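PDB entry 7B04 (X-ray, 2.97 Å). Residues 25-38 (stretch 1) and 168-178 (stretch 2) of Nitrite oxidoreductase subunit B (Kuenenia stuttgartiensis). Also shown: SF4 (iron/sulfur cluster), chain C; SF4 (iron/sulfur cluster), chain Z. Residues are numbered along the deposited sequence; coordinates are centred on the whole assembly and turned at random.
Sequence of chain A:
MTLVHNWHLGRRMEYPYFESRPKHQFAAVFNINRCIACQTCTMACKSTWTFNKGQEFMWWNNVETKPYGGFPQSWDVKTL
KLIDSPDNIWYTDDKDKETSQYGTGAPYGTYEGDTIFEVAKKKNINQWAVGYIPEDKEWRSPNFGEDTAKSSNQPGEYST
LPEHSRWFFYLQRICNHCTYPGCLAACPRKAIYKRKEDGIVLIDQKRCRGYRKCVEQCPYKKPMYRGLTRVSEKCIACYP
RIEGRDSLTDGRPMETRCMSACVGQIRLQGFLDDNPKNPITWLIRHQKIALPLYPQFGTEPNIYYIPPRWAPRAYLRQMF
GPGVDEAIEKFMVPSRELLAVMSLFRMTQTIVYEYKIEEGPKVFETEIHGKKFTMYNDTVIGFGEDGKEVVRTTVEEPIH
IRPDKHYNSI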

# COMPACT_ATOMS: atom_id res chain seq x y z
N GLN A 25 16.87 4.32 28.47
CA GLN A 25 16.45 5.14 27.35
C GLN A 25 15.58 4.35 26.39
O GLN A 25 15.97 3.26 25.94
CB GLN A 25 17.67 5.69 26.60
CG GLN A 25 17.32 6.46 25.33
CD GLN A 25 16.64 7.79 25.62
OE1 GLN A 25 17.04 8.51 26.53
NE2 GLN A 25 15.62 8.11 24.84
N PHE A 26 14.41 4.89 26.07
CA PHE A 26 13.54 4.34 25.04
C PHE A 26 14.31 4.24 23.73
O PHE A 26 14.77 5.25 23.19
CB PHE A 26 12.30 5.22 24.87
CG PHE A 26 11.43 4.84 23.71
CD1 PHE A 26 11.61 5.42 22.46
CD2 PHE A 26 10.42 3.91 23.85
CE1 PHE A 26 10.81 5.07 21.39
CE2 PHE A 26 9.61 3.57 22.78
CZ PHE A 26 9.81 4.14 21.55
N ALA A 27 14.43 3.02 23.22
CA ALA A 27 15.25 2.78 22.04
C ALA A 27 14.64 1.64 21.24
O ALA A 27 13.84 0.85 21.74
CB ALA A 27 16.70 2.46 22.41
N ALA A 28 15.05 1.56 19.97
CA ALA A 28 14.55 0.53 19.08
C ALA A 28 15.59 0.25 18.01
O ALA A 28 16.45 1.08 17.71
CB ALA A 28 13.22 0.94 18.43
N VAL A 29 15.51 -0.95 17.44
CA VAL A 29 16.41 -1.40 16.38
C VAL A 29 15.58 -1.69 15.14
O VAL A 29 14.62 -2.46 15.20
CB VAL A 29 17.21 -2.64 16.81
CG1 VAL A 29 17.93 -3.24 15.62
CG2 VAL A 29 18.18 -2.29 17.93
N PHE A 30 15.96 -1.09 14.02
CA PHE A 30 15.26 -1.28 12.75
C PHE A 30 16.18 -2.05 11.81
O PHE A 30 17.28 -1.59 11.48
CB PHE A 30 14.88 0.06 12.11
CG PHE A 30 13.85 0.85 12.87
CD1 PHE A 30 13.39 0.44 14.11
CD2 PHE A 30 13.33 2.02 12.33
CE1 PHE A 30 12.44 1.18 14.80
CE2 PHE A 30 12.38 2.76 13.01
CZ PHE A 30 11.94 2.34 14.24
N ASN A 31 15.72 -3.22 11.37
CA ASN A 31 16.47 -4.01 10.38
C ASN A 31 16.02 -3.56 9.00
O ASN A 31 15.04 -4.05 8.44
CB ASN A 31 16.24 -5.50 10.59
CG ASN A 31 17.19 -6.36 9.78
OD1 ASN A 31 18.01 -5.85 9.02
ND2 ASN A 31 17.10 -7.67 9.95
N ILE A 32 16.77 -2.60 8.43
CA ILE A 32 16.43 -2.05 7.12
C ILE A 32 16.40 -3.14 6.05
O ILE A 32 15.62 -3.06 5.10
CB ILE A 32 17.42 -0.93 6.75
CG1 ILE A 32 17.43 0.16 7.81
CG2 ILE A 32 17.07 -0.33 5.40
CD1 ILE A 32 18.44 1.25 7.55
N ASN A 33 17.24 -4.17 6.20
CA ASN A 33 17.29 -5.24 5.21
C ASN A 33 15.94 -5.93 5.03
O ASN A 33 15.67 -6.46 3.95
CB ASN A 33 18.34 -6.27 5.62
CG ASN A 33 19.75 -5.69 5.61
OD1 ASN A 33 20.23 -5.24 4.57
ND2 ASN A 33 20.40 -5.70 6.76
N ARG A 34 15.09 -5.93 6.05
CA ARG A 34 13.80 -6.60 5.97
C ARG A 34 12.66 -5.67 5.57
O ARG A 34 11.54 -6.16 5.35
CB ARG A 34 13.44 -7.24 7.32
CG ARG A 34 14.29 -8.41 7.76
CD ARG A 34 13.71 -8.96 9.05
NE ARG A 34 14.46 -10.09 9.59
CZ ARG A 34 14.11 -10.75 10.70
NH1 ARG A 34 14.85 -11.77 11.12
NH2 ARG A 34 13.04 -10.38 11.38
N CYS A 35 12.90 -4.37 5.46
CA CYS A 35 11.80 -3.43 5.27
C CYS A 35 11.23 -3.52 3.86
O CYS A 35 11.92 -3.84 2.90
CB CYS A 35 12.26 -2.00 5.56
SG CYS A 35 10.92 -0.79 5.64
N ILE A 36 9.94 -3.20 3.76
CA ILE A 36 9.19 -3.28 2.51
C ILE A 36 8.57 -1.95 2.11
O ILE A 36 7.94 -1.87 1.05
CB ILE A 36 8.11 -4.38 2.58
CG1 ILE A 36 7.15 -4.10 3.74
CG2 ILE A 36 8.75 -5.75 2.73
CD1 ILE A 36 6.09 -5.16 3.91
N ALA A 37 8.73 -0.91 2.93
CA ALA A 37 8.11 0.40 2.72
C ALA A 37 6.59 0.31 2.63
O ALA A 37 5.95 1.08 1.92
CB ALA A 37 8.66 1.09 1.47
N CYS A 38 5.99 -0.62 3.38
CA CYS A 38 4.54 -0.75 3.36
C CYS A 38 3.84 0.40 4.07
O CYS A 38 2.62 0.54 3.92
CB CYS A 38 4.12 -2.07 3.99
SG CYS A 38 4.52 -2.23 5.74
N PHE A 168 18.49 1.75 -4.09
CA PHE A 168 17.68 2.57 -3.21
C PHE A 168 17.25 1.71 -2.03
O PHE A 168 17.10 0.49 -2.17
CB PHE A 168 16.45 3.16 -3.93
CG PHE A 168 15.33 2.18 -4.13
CD1 PHE A 168 14.20 2.22 -3.34
CD2 PHE A 168 15.39 1.23 -5.14
CE1 PHE A 168 13.16 1.34 -3.53
CE2 PHE A 168 14.36 0.33 -5.33
CZ PHE A 168 13.24 0.38 -4.52
N PHE A 169 17.09 2.34 -0.87
CA PHE A 169 16.68 1.64 0.33
C PHE A 169 15.72 2.52 1.11
O PHE A 169 15.49 3.68 0.77
CB PHE A 169 17.88 1.23 1.20
CG PHE A 169 18.60 2.38 1.85
CD1 PHE A 169 19.62 3.04 1.18
CD2 PHE A 169 18.27 2.79 3.13
CE1 PHE A 169 20.29 4.10 1.77
CE2 PHE A 169 18.94 3.85 3.73
CZ PHE A 169 19.95 4.50 3.04
N TYR A 170 15.15 1.96 2.17
CA TYR A 170 14.06 2.58 2.91
C TYR A 170 14.54 3.01 4.28
O TYR A 170 15.21 2.24 4.98
CB TYR A 170 12.87 1.63 3.03
CG TYR A 170 12.29 1.21 1.70
CD1 TYR A 170 11.96 2.15 0.74
CD2 TYR A 170 12.08 -0.13 1.41
CE1 TYR A 170 11.43 1.77 -0.48
CE2 TYR A 170 11.55 -0.52 0.19
CZ TYR A 170 11.23 0.44 -0.75
OH TYR A 170 10.70 0.06 -1.96
N LEU A 171 14.21 4.24 4.67
CA LEU A 171 14.56 4.78 5.98
C LEU A 171 13.28 5.05 6.75
O LEU A 171 12.42 5.82 6.30
CB LEU A 171 15.39 6.05 5.84
CG LEU A 171 15.95 6.66 7.13
CD1 LEU A 171 16.82 5.65 7.86
CD2 LEU A 171 16.74 7.91 6.80
N GLN A 172 13.14 4.41 7.91
CA GLN A 172 11.94 4.47 8.73
C GLN A 172 12.22 5.35 9.94
O GLN A 172 13.06 5.01 10.78
CB GLN A 172 11.50 3.07 9.17
CG GLN A 172 11.60 2.02 8.07
CD GLN A 172 12.99 1.45 7.92
OE1 GLN A 172 13.83 1.58 8.82
NE2 GLN A 172 13.26 0.82 6.78
N ARG A 173 11.52 6.48 10.04
CA ARG A 173 11.89 7.54 10.96
C ARG A 173 10.71 7.96 11.84
O ARG A 173 9.61 8.22 11.33
CB ARG A 173 12.42 8.78 10.23
CG ARG A 173 13.33 8.51 9.05
CD ARG A 173 14.10 9.77 8.70
NE ARG A 173 13.22 10.84 8.24
CZ ARG A 173 12.88 11.89 8.99
NH1 ARG A 173 13.36 12.02 10.22
NH2 ARG A 173 12.07 12.82 8.50
N ILE A 174 10.97 8.04 13.14
CA ILE A 174 10.09 8.66 14.13
C ILE A 174 10.94 9.67 14.87
O ILE A 174 12.10 9.90 14.53
CB ILE A 174 9.50 7.65 15.14
CG1 ILE A 174 10.60 6.98 15.96
CG2 ILE A 174 8.75 6.60 14.50
CD1 ILE A 174 10.03 6.18 17.11
N CYS A 175 10.36 10.29 15.90
CA CYS A 175 11.16 11.06 16.82
C CYS A 175 12.19 10.14 17.46
O CYS A 175 11.84 9.11 18.06
CB CYS A 175 10.29 11.71 17.88
SG CYS A 175 11.26 12.56 19.14
N ASN A 176 13.46 10.52 17.34
CA ASN A 176 14.53 9.70 17.87
C ASN A 176 14.62 9.78 19.39
O ASN A 176 15.38 9.01 19.98
CB ASN A 176 15.86 10.11 17.25
CG ASN A 176 15.91 9.86 15.76
OD1 ASN A 176 15.60 8.76 15.30
ND2 ASN A 176 16.30 10.87 15.00
N HIS A 177 13.85 10.67 20.02
CA HIS A 177 13.86 10.88 21.46
C HIS A 177 15.29 11.00 21.98
O HIS A 177 15.77 10.24 22.82
CB HIS A 177 13.08 9.76 22.17
CG HIS A 177 11.61 9.81 21.90
ND1 HIS A 177 10.76 10.68 22.55
CD2 HIS A 177 10.84 9.11 21.03
CE1 HIS A 177 9.53 10.50 22.11
NE2 HIS A 177 9.55 9.56 21.18
N CYS A 178 15.96 12.01 21.43
CA CYS A 178 17.40 12.16 21.59
C CYS A 178 17.77 12.44 23.04
O CYS A 178 17.01 13.02 23.82
CB CYS A 178 17.89 13.27 20.68
SG CYS A 178 17.24 13.18 18.98
FE1 SF4 C . 6.53 -1.73 6.67
FE2 SF4 C . 7.02 0.35 8.37
FE3 SF4 C . 9.08 -0.80 7.00
FE4 SF4 C . 7.86 -2.17 9.02
S1 SF4 C . 9.06 -0.24 9.21
S2 SF4 C . 8.42 -2.98 6.97
S3 SF4 C . 5.70 -1.46 8.77
S4 SF4 C . 7.31 0.34 6.11
FE1 SF4 Z . 14.00 16.01 16.91
FE2 SF4 Z . 15.49 14.60 18.71
FE3 SF4 Z . 12.82 14.06 18.42
FE4 SF4 Z . 13.63 16.40 19.59
S1 SF4 Z . 13.96 14.29 20.38
S2 SF4 Z . 12.01 16.15 18.01
S3 SF4 Z . 15.51 16.86 18.39
S4 SF4 Z . 14.45 13.78 16.86

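The contact between the two stretches buries 639 Å², counting both sides. No hydrogen bond crosses it. Side-chain packing and close approaches to backbone oxygens hold it together, with an iron/sulfur cluster bound near each end.

Q25 opens the contact. Its CA-to-CB bond points toward stretch 2, and NE2 lies 2.9 Å from O of H177. The angle is too poor for a hydrogen bond. The amide makes a weak hydrogen bond within its own stretch, from Q25 NE2 to F26 O at 3.4 Å.

F26 also points toward stretch 2, with chi1 in t. Its CD1 lies 4.0 Å from CD2 of H177. The two rings form an oblique pair, with centroids 5.5 Å apart and planes at 77°. At the edge of the F26 ring, CE1 meets CD1 of I174 at 4.5 Å. A broad apolar ring can reach both residues at once.

A28 points toward stretch 2 but makes no contact.

F30 points toward stretch 2 with chi1 in m. Its ring edge meets the backbone of Q172, with F30 CE2 3.2 Å from Q172 O. The same edge approaches the amide, with F30 CD2 3.6 Å from Q172 OE1. Ring hydrogens lie along this edge and carry a slight positive charge, which suits them to face oxygen.

N31 points away and makes no contact. I32 fills the next space with its branched side chain. CG2 lies 3.2 Å from Y170 O and 4.0 Å from F169 CD2, while CG1 lies 4.0 Å from Q172 OE1.

N33 and R34 point away and make no contact. C35 points toward stretch 2 and also binds a cluster: its SG is 2.3 Å from FE3 of SF4 (chain C). The same SG lies 3.1 Å from NE2 of Q172, and the CG atom of Q172 lies 3.6 Å from S1 of that cluster. Q172 thus packs against both the ligand cysteine and the cluster. C35 SG also accepts a hydrogen bond from A37 N at 3.5 Å.

I36 points away, though its backbone C lies 3.8 Å from CE2 of Y170. A37 closes the contact. Its CB sits over one face of the Y170 ring, 3.3 Å from the ring centroid and only 5° off the normal. This is a CH-pi contact, and the small methyl group can sit close over the ring centre. C38 does not touch stretch 2; its SG binds FE1 of SF4 (chain C) at 2.3 Å.

At the other end, C175 and C178 bind SF4 (chain Z), beside H177.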